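Side-chain contacts in microcin B17-processing protein McbD (Escherichia coli str. K-12 substr. MG1655, PDB 6GRH), which is needed to process the inactive precursor of the peptide antibiotic microcin B17 into its active form and belongs to the YcaO cyclodehydratase family: residues D210-D215 / D301-T306; F214-P219 / A225-Y230. The protein carries 1 engineered substitution. One frame throughout, in Å; residues are numbered along the deposited sequence. Where two conformers were deposited one is given.

Both contacts use the strand 210-215 of a five-stranded mixed sheet within the YcaO family region, and their centres lie about 9 Å apart. Contact 2 is local in sequence: the strand turns back through a short loop and pairs with its hairpin partner, strand 224-231. Contact 1 is long-range: after strand 241-248 and two further helices, the chain returns with helix 296-304, whose last turn and the residues just after it pack on side chains of the same strand. Phe-214 belongs to both, and Arg-212 O of contact 1 lies 2.8 Å from Leu-229 N of contact 2, a probable hydrogen bond. One strand is thus tied edgewise to its neighbour and touched on one face by a helix end and the loop that follows.

Contact 1 of 2, residues D210-D215 / D301-T306; sequences DIRIFD and DLCENT
With chi1 near -60° in both, Phe-214 and Arg-212 carry CG beside their own backbone N; Arg-212 reaches the last turn of helix 296-304 and Phe-214 the residue Thr-306 just beyond it. Thr-306 meets the phenyl ring from the opposite direction. Its CG2, anti to the backbone N, sits over the centre of one ring face, 4.0 Å from the centroid and 11° off the normal, a CH-pi contact in which the flat ring offers its face to a methyl. Threonine suits this place because its two branches divide the work: the methyl faces the ring while OG1 donates to Leu-302 O at 2.7 Å from above the carbonyl plane.

Arg-212 bends at chi2 and chi3 and folds round Cys-303, whose small thiol fits beside its aliphatic part: Arg-212 CG lies 3.5 Å from Cys-303 SG. Arg-212 NH1 comes within 3.6 Å of Cys-303 CB, the guanidinium being oblique to it. Across the contact the touching is thus made by a methyl, a thiol and carbon atoms with NH1 beside them, while Arg-212 NH2 turns to Glu-186 and Thr-306 OG1 to Leu-302 O and Tyr-177 OH.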
ATOM      1  N   ASP E 210     -35.758  14.138 -30.988  1.00 43.00           N
ATOM      2  CA  ASP E 210     -36.037  15.586 -30.928  1.00 43.59           C
ATOM      3  C   ASP E 210     -36.496  16.021 -29.549  1.00 41.78           C
ATOM      4  O   ASP E 210     -37.028  15.201 -28.769  1.00 40.02           O
ATOM      5  CB  ASP E 210     -37.097  15.973 -31.952  1.00 46.61           C
ATOM      6  CG  ASP E 210     -36.624  15.733 -33.360  1.00 49.52           C
ATOM      7  OD1 ASP E 210     -35.758  16.512 -33.845  1.00 51.05           O
ATOM      8  OD2 ASP E 210     -37.073  14.725 -33.956  1.00 51.85           O
ATOM      9  N   ILE E 211     -36.271  17.303 -29.252  1.00 40.47           N
ATOM     10  CA  ILE E 211     -36.698  17.876 -27.980  1.00 39.73           C
ATOM     11  C   ILE E 211     -37.500  19.160 -28.136  1.00 40.45           C
ATOM     12  O   ILE E 211     -37.332  19.903 -29.116  1.00 41.38           O
ATOM     13  CB  ILE E 211     -35.514  18.162 -27.040  1.00 38.76           C
ATOM     14  CG1 ILE E 211     -34.561  19.189 -27.663  1.00 39.24           C
ATOM     15  CG2 ILE E 211     -34.775  16.867 -26.710  1.00 38.29           C
ATOM     16  CD1 ILE E 211     -33.570  19.764 -26.684  1.00 38.54           C
ATOM     17  N   ARG E 212     -38.341  19.413 -27.137  1.00 39.40           N
ATOM     18  CA  ARG E 212     -39.022  20.673 -26.964  1.00 39.57           C
ATOM     19  C   ARG E 212     -38.831  21.125 -25.517  1.00 37.83           C
ATOM     20  O   ARG E 212     -38.842  20.311 -24.596  1.00 36.80           O
ATOM     21  CB  ARG E 212     -40.510  20.538 -27.304  1.00 41.02           C
ATOM     22  CG  ARG E 212     -40.829  20.063 -28.729  1.00 42.88           C
ATOM     23  CD  ARG E 212     -40.416  21.017 -29.848  1.00 44.22           C
ATOM     24  NE  ARG E 212     -41.230  22.240 -29.896  1.00 45.50           N
ATOM     25  CZ  ARG E 212     -42.488  22.316 -30.341  1.00 46.43           C
ATOM     26  NH1 ARG E 212     -43.114  21.247 -30.813  1.00 47.00           N
ATOM     27  NH2 ARG E 212     -43.129  23.487 -30.324  1.00 47.03           N
ATOM     28  N   ILE E 213     -38.639  22.426 -25.332  1.00 37.67           N
ATOM     29  CA  ILE E 213     -38.415  23.021 -24.014  1.00 36.41           C
ATOM     30  C   ILE E 213     -39.439  24.144 -23.829  1.00 36.81           C
ATOM     31  O   ILE E 213     -39.435  25.100 -24.576  1.00 37.43           O
ATOM     32  CB  ILE E 213     -37.005  23.615 -23.902  1.00 36.23           C
ATOM     33  CG1 ILE E 213     -35.939  22.574 -24.267  1.00 36.31           C
ATOM     34  CG2 ILE E 213     -36.781  24.189 -22.499  1.00 35.57           C
ATOM     35  CD1 ILE E 213     -34.523  23.125 -24.321  1.00 36.66           C
ATOM     36  N   PHE E 214     -40.284  24.021 -22.816  1.00 36.26           N
ATOM     37  CA  PHE E 214     -41.312  24.979 -22.537  1.00 37.29           C
ATOM     38  C   PHE E 214     -41.176  25.545 -21.115  1.00 36.72           C
ATOM     39  O   PHE E 214     -40.913  24.805 -20.176  1.00 35.18           O
ATOM     40  CB  PHE E 214     -42.681  24.306 -22.684  1.00 38.03           C
ATOM     41  CG  PHE E 214     -42.984  23.808 -24.072  1.00 39.23           C
ATOM     42  CD1 PHE E 214     -42.889  24.652 -25.170  1.00 40.29           C
ATOM     43  CD2 PHE E 214     -43.411  22.499 -24.280  1.00 39.41           C
ATOM     44  CE1 PHE E 214     -43.195  24.200 -26.453  1.00 41.35           C
ATOM     45  CE2 PHE E 214     -43.724  22.046 -25.560  1.00 40.36           C
ATOM     46  CZ  PHE E 214     -43.613  22.898 -26.642  1.00 41.40           C
ATOM     47  N   ASP E 215     -41.354  26.857 -20.975  1.00 37.03           N
ATOM     48  CA  ASP E 215     -41.599  27.476 -19.678  1.00 37.02           C
ATOM     49  C   ASP E 215     -43.100  27.326 -19.380  1.00 36.81           C
ATOM     50  O   ASP E 215     -43.921  27.976 -20.037  1.00 37.62           O
ATOM     51  CB  ASP E 215     -41.183  28.956 -19.712  1.00 38.39           C
ATOM     52  CG  ASP E 215     -41.294  29.641 -18.349  1.00 39.07           C
ATOM     53  OD1 ASP E 215     -42.358  29.555 -17.696  1.00 39.95           O
ATOM     54  OD2 ASP E 215     -40.319  30.294 -17.930  1.00 40.44           O
ATOM     55  N   ASP E 301     -48.576  14.085 -28.670  1.00 49.81           N
ATOM     56  CA  ASP E 301     -49.772  14.541 -27.959  1.00 50.92           C
ATOM     57  C   ASP E 301     -49.527  15.798 -27.094  1.00 49.88           C
ATOM     58  O   ASP E 301     -50.362  16.719 -27.085  1.00 49.68           O
ATOM     59  CB  ASP E 301     -50.355  13.440 -27.086  1.00 51.70           C
ATOM     60  CG  ASP E 301     -51.487  13.938 -26.216  1.00 53.06           C
ATOM     61  OD1 ASP E 301     -52.584  14.236 -26.749  1.00 55.13           O
ATOM     62  OD2 ASP E 301     -51.255  14.078 -25.001  1.00 53.36           O
ATOM     63  N   LEU E 302     -48.400  15.843 -26.380  1.00 48.05           N
ATOM     64  CA  LEU E 302     -48.064  17.048 -25.612  1.00 47.55           C
ATOM     65  C   LEU E 302     -47.750  18.253 -26.516  1.00 48.33           C
ATOM     66  O   LEU E 302     -48.346  19.320 -26.349  1.00 48.25           O
ATOM     67  CB  LEU E 302     -46.918  16.789 -24.612  1.00 45.87           C
ATOM     68  CG  LEU E 302     -47.317  16.004 -23.360  1.00 44.82           C
ATOM     69  CD1 LEU E 302     -46.088  15.624 -22.562  1.00 43.81           C
ATOM     70  CD2 LEU E 302     -48.277  16.788 -22.480  1.00 44.84           C
ATOM     71  N   CYS E 303     -46.859  18.061 -27.487  1.00 49.57           N
ATOM     72  CA  CYS E 303     -46.336  19.165 -28.302  1.00 51.22           C
ATOM     73  C   CYS E 303     -47.385  19.780 -29.224  1.00 52.84           C
ATOM     74  O   CYS E 303     -47.465  21.002 -29.328  1.00 53.29           O
ATOM     75  CB  CYS E 303     -45.148  18.717 -29.149  1.00 51.98           C
ATOM     76  SG  CYS E 303     -43.732  18.201 -28.185  1.00 53.15           S
ATOM     77  N   GLU E 304     -48.169  18.935 -29.888  0.50 53.35           N
ATOM     78  CA  GLU E 304     -49.213  19.396 -30.796  0.50 54.58           C
ATOM     79  C   GLU E 304     -50.398  20.095 -30.092  0.50 54.77           C
ATOM     80  O   GLU E 304     -51.125  20.857 -30.735  0.50 56.04           O
ATOM     81  CB  GLU E 304     -49.720  18.221 -31.642  0.50 55.54           C
ATOM     82  CG  GLU E 304     -48.685  17.604 -32.580  0.50 55.39           C
ATOM     83  CD  GLU E 304     -49.285  16.507 -33.448  0.50 56.44           C
ATOM     84  OE1 GLU E 304     -50.504  16.576 -33.731  0.50 57.58           O
ATOM     85  OE2 GLU E 304     -48.551  15.584 -33.854  0.50 55.74           O
ATOM     86  N   ASN E 305     -50.597  19.835 -28.797  1.00 53.62           N
ATOM     87  CA  ASN E 305     -51.640  20.506 -28.001  1.00 53.56           C
ATOM     88  C   ASN E 305     -51.128  21.652 -27.119  1.00 52.46           C
ATOM     89  O   ASN E 305     -51.892  22.184 -26.305  1.00 53.06           O
ATOM     90  CB  ASN E 305     -52.393  19.480 -27.150  1.00 53.25           C
ATOM     91  CG  ASN E 305     -53.333  18.634 -27.976  1.00 54.73           C
ATOM     92  OD1 ASN E 305     -54.456  19.067 -28.293  1.00 55.99           O
ATOM     93  ND2 ASN E 305     -52.881  17.440 -28.356  1.00 53.96           N
ATOM     94  N   THR E 306     -49.862  22.048 -27.286  1.00 50.83           N
ATOM     95  CA  THR E 306     -49.297  23.179 -26.542  1.00 49.18           C
ATOM     96  C   THR E 306     -49.518  24.528 -27.272  1.00 50.08           C
ATOM     97  O   THR E 306     -49.180  24.672 -28.443  1.00 50.19           O
ATOM     98  CB  THR E 306     -47.812  22.950 -26.252  1.00 47.81           C
ATOM     99  OG1 THR E 306     -47.682  21.765 -25.454  1.00 46.21           O
ATOM    100  CG2 THR E 306     -47.191  24.145 -25.511  1.00 47.36           C
TER

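Contact 2 of 2, residues F214-P219 / A225-Y230; sequences FDITLP and AVLTLY
Phe-214 and Leu-229 cross at about a right angle on one face of a beta hairpin, the antiparallel pair formed by strands 210-215 and 224-231. Leu-229 CD1 comes to the edge of the ring, near its plane, 4.0 Å from Phe-214 CE2. Tyr-177 of helix 157-180 packs against Phe-214, Ile-216 and Leu-227, so bulky apolar residues suit this buried side. Ile-216 lies obliquely across Leu-227, with its CG1 4.2 Å from Leu-227 CB. That CG1 takes the place between backbone N and carbonyl carbon (chi1 60°), from which it also reaches the methyl of Ala-225; the small side chain of Ala-225 lets its CB lie 3.9 Å from Thr-217 CA where the chain turns away.

The backbone sets this register. Phe-214 and Leu-227 form a hydrogen-bonded pair with two nearly straight bonds, and Ile-216 N adds a third to Ala-225 O at 2.9 Å, more bent at 150°. Asp-215 and Val-226 make the neighbouring non-hydrogen-bonded pair, with side chains on the other face, where Val-226 packs on Leu-251 and Ala-254 of helix 251-275.

Where the strand gives way to the loop, side chains join in the bonding. Asp-215 OD1 accepts from Thr-217 N at 3.1 Å, closing an Asx turn, and from Thr-217 OG1 at 2.6 Å. Both donors come from the same face of the carboxylate plane, the hydroxyl on the syn side and the amide on the anti side. Asn-184 ND2 is a further partner of OD1, and His-224 ND1 binds OD2, so the buried carboxylate is held at both oxygens. Threonine relays this hold to the opposite strand: the same Thr-217 OG1 accepts from Ala-225 N at 2.8 Å, with an N-H...O angle of 166°.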
ATOM      1  N   PHE E 214     -40.284  24.021 -22.816  1.00 36.26           N
ATOM      2  CA  PHE E 214     -41.312  24.979 -22.537  1.00 37.29           C
ATOM      3  C   PHE E 214     -41.176  25.545 -21.115  1.00 36.72           C
ATOM      4  O   PHE E 214     -40.913  24.805 -20.176  1.00 35.18           O
ATOM      5  CB  PHE E 214     -42.681  24.306 -22.684  1.00 38.03           C
ATOM      6  CG  PHE E 214     -42.984  23.808 -24.072  1.00 39.23           C
ATOM      7  CD1 PHE E 214     -42.889  24.652 -25.170  1.00 40.29           C
ATOM      8  CD2 PHE E 214     -43.411  22.499 -24.280  1.00 39.41           C
ATOM      9  CE1 PHE E 214     -43.195  24.200 -26.453  1.00 41.35           C
ATOM     10  CE2 PHE E 214     -43.724  22.046 -25.560  1.00 40.36           C
ATOM     11  CZ  PHE E 214     -43.613  22.898 -26.642  1.00 41.40           C
ATOM     12  N   ASP E 215     -41.354  26.857 -20.975  1.00 37.03           N
ATOM     13  CA  ASP E 215     -41.599  27.476 -19.678  1.00 37.02           C
ATOM     14  C   ASP E 215     -43.100  27.326 -19.380  1.00 36.81           C
ATOM     15  O   ASP E 215     -43.921  27.976 -20.037  1.00 37.62           O
ATOM     16  CB  ASP E 215     -41.183  28.956 -19.712  1.00 38.39           C
ATOM     17  CG  ASP E 215     -41.294  29.641 -18.349  1.00 39.07           C
ATOM     18  OD1 ASP E 215     -42.358  29.555 -17.696  1.00 39.95           O
ATOM     19  OD2 ASP E 215     -40.319  30.294 -17.930  1.00 40.44           O
ATOM     20  N   ILE E 216     -43.447  26.475 -18.402  1.00 35.51           N
ATOM     21  CA  ILE E 216     -44.840  26.235 -18.013  1.00 35.89           C
ATOM     22  C   ILE E 216     -45.196  26.837 -16.646  1.00 35.89           C
ATOM     23  O   ILE E 216     -46.222  26.486 -16.087  1.00 36.29           O
ATOM     24  CB  ILE E 216     -45.196  24.725 -18.012  1.00 35.61           C
ATOM     25  CG1 ILE E 216     -44.305  23.940 -17.036  1.00 34.31           C
ATOM     26  CG2 ILE E 216     -45.089  24.148 -19.416  1.00 35.93           C
ATOM     27  CD1 ILE E 216     -44.939  22.651 -16.554  1.00 34.30           C
ATOM     28  N   THR E 217     -44.381  27.761 -16.127  1.00 35.39           N
ATOM     29  CA  THR E 217     -44.610  28.371 -14.821  1.00 35.07           C
ATOM     30  C   THR E 217     -46.067  28.818 -14.642  1.00 35.95           C
ATOM     31  O   THR E 217     -46.612  29.408 -15.554  1.00 36.94           O
ATOM     32  CB  THR E 217     -43.744  29.625 -14.697  1.00 35.45           C
ATOM     33  OG1 THR E 217     -42.426  29.316 -15.153  1.00 34.90           O
ATOM     34  CG2 THR E 217     -43.717  30.138 -13.255  1.00 35.14           C
ATOM     35  N   LEU E 218     -46.671  28.570 -13.476  1.00 35.89           N
ATOM     36  CA  LEU E 218     -48.013  29.088 -13.178  1.00 36.93           C
ATOM     37  C   LEU E 218     -48.068  30.557 -13.597  1.00 38.10           C
ATOM     38  O   LEU E 218     -47.138  31.297 -13.277  1.00 37.33           O
ATOM     39  CB  LEU E 218     -48.330  29.030 -11.687  1.00 36.56           C
ATOM     40  CG  LEU E 218     -48.735  27.691 -11.081  1.00 36.38           C
ATOM     41  CD1 LEU E 218     -49.093  27.908  -9.627  1.00 36.46           C
ATOM     42  CD2 LEU E 218     -49.896  27.081 -11.828  1.00 36.99           C
ATOM     43  N   PRO E 219     -49.110  30.958 -14.348  1.00 39.48           N
ATOM     44  CA  PRO E 219     -49.221  32.351 -14.826  1.00 40.68           C
ATOM     45  C   PRO E 219     -49.102  33.399 -13.720  1.00 40.88           C
ATOM     46  O   PRO E 219     -49.717  33.269 -12.658  1.00 40.93           O
ATOM     47  CB  PRO E 219     -50.602  32.381 -15.466  1.00 41.67           C
ATOM     48  CG  PRO E 219     -50.693  31.010 -16.051  1.00 41.81           C
ATOM     49  CD  PRO E 219     -50.082  30.091 -15.034  1.00 40.21           C
ATOM     50  N   ALA E 225     -40.614  27.411 -14.133  1.00 33.07           N
ATOM     51  CA  ALA E 225     -40.778  25.955 -14.193  1.00 32.49           C
ATOM     52  C   ALA E 225     -40.518  25.562 -15.624  1.00 32.71           C
ATOM     53  O   ALA E 225     -41.254  25.958 -16.517  1.00 33.79           O
ATOM     54  CB  ALA E 225     -42.176  25.553 -13.789  1.00 33.10           C
ATOM     55  N   VAL E 226     -39.454  24.821 -15.859  1.00 31.58           N
ATOM     56  CA  VAL E 226     -39.077  24.470 -17.217  1.00 32.06           C
ATOM     57  C   VAL E 226     -39.326  22.994 -17.461  1.00 31.61           C
ATOM     58  O   VAL E 226     -38.817  22.167 -16.718  1.00 31.26           O
ATOM     59  CB  VAL E 226     -37.614  24.851 -17.499  1.00 32.00           C
ATOM     60  CG1 VAL E 226     -37.187  24.369 -18.876  1.00 32.41           C
ATOM     61  CG2 VAL E 226     -37.462  26.373 -17.417  1.00 32.76           C
ATOM     62  N   LEU E 227     -40.104  22.690 -18.503  1.00 32.09           N
ATOM     63  CA  LEU E 227     -40.454  21.327 -18.868  1.00 32.31           C
ATOM     64  C   LEU E 227     -39.664  20.998 -20.109  1.00 32.62           C
ATOM     65  O   LEU E 227     -39.761  21.714 -21.103  1.00 33.09           O
ATOM     66  CB  LEU E 227     -41.952  21.223 -19.194  1.00 33.28           C
ATOM     67  CG  LEU E 227     -42.492  19.834 -19.560  1.00 33.49           C
ATOM     68  CD1 LEU E 227     -42.401  18.870 -18.408  1.00 32.66           C
ATOM     69  CD2 LEU E 227     -43.927  19.961 -20.058  1.00 34.77           C
ATOM     70  N   THR E 228     -38.863  19.939 -20.039  0.50 31.93           N
ATOM     71  CA  THR E 228     -38.127  19.435 -21.192  0.50 32.29           C
ATOM     72  C   THR E 228     -38.843  18.168 -21.647  0.50 32.48           C
ATOM     73  O   THR E 228     -39.248  17.343 -20.815  0.50 31.75           O
ATOM     74  CB  THR E 228     -36.651  19.120 -20.854  0.50 31.68           C
ATOM     75  OG1 THR E 228     -36.563  18.603 -19.521  0.50 30.71           O
ATOM     76  CG2 THR E 228     -35.772  20.362 -20.969  0.50 31.83           C
ATOM     77  N   LEU E 229     -38.995  18.025 -22.959  1.00 33.21           N
ATOM     78  CA  LEU E 229     -39.705  16.903 -23.564  1.00 33.92           C
ATOM     79  C   LEU E 229     -38.831  16.304 -24.637  1.00 34.51           C
ATOM     80  O   LEU E 229     -38.172  17.030 -25.381  1.00 35.39           O
ATOM     81  CB  LEU E 229     -41.014  17.391 -24.183  1.00 34.86           C
ATOM     82  CG  LEU E 229     -42.084  17.877 -23.214  1.00 34.74           C
ATOM     83  CD1 LEU E 229     -43.282  18.392 -24.001  1.00 35.93           C
ATOM     84  CD2 LEU E 229     -42.509  16.779 -22.247  1.00 34.11           C
ATOM     85  N   TYR E 230     -38.834  14.981 -24.708  1.00 34.48           N
ATOM     86  CA  TYR E 230     -38.053  14.230 -25.675  1.00 35.06           C
ATOM     87  C   TYR E 230     -38.941  13.172 -26.288  1.00 35.88           C
ATOM     88  O   TYR E 230     -39.746  12.546 -25.583  1.00 35.81           O
ATOM     89  CB  TYR E 230     -36.879  13.512 -24.997  1.00 34.30           C
ATOM     90  CG  TYR E 230     -36.182  12.507 -25.896  1.00 34.74           C
ATOM     91  CD1 TYR E 230     -35.273  12.929 -26.863  1.00 35.24           C
ATOM     92  CD2 TYR E 230     -36.440  11.144 -25.790  1.00 34.94           C
ATOM     93  CE1 TYR E 230     -34.637  12.028 -27.694  1.00 35.64           C
ATOM     94  CE2 TYR E 230     -35.803  10.236 -26.614  1.00 35.46           C
ATOM     95  CZ  TYR E 230     -34.902  10.690 -27.567  1.00 35.80           C
ATOM     96  OH  TYR E 230     -34.247   9.808 -28.386  1.00 36.35           O
TER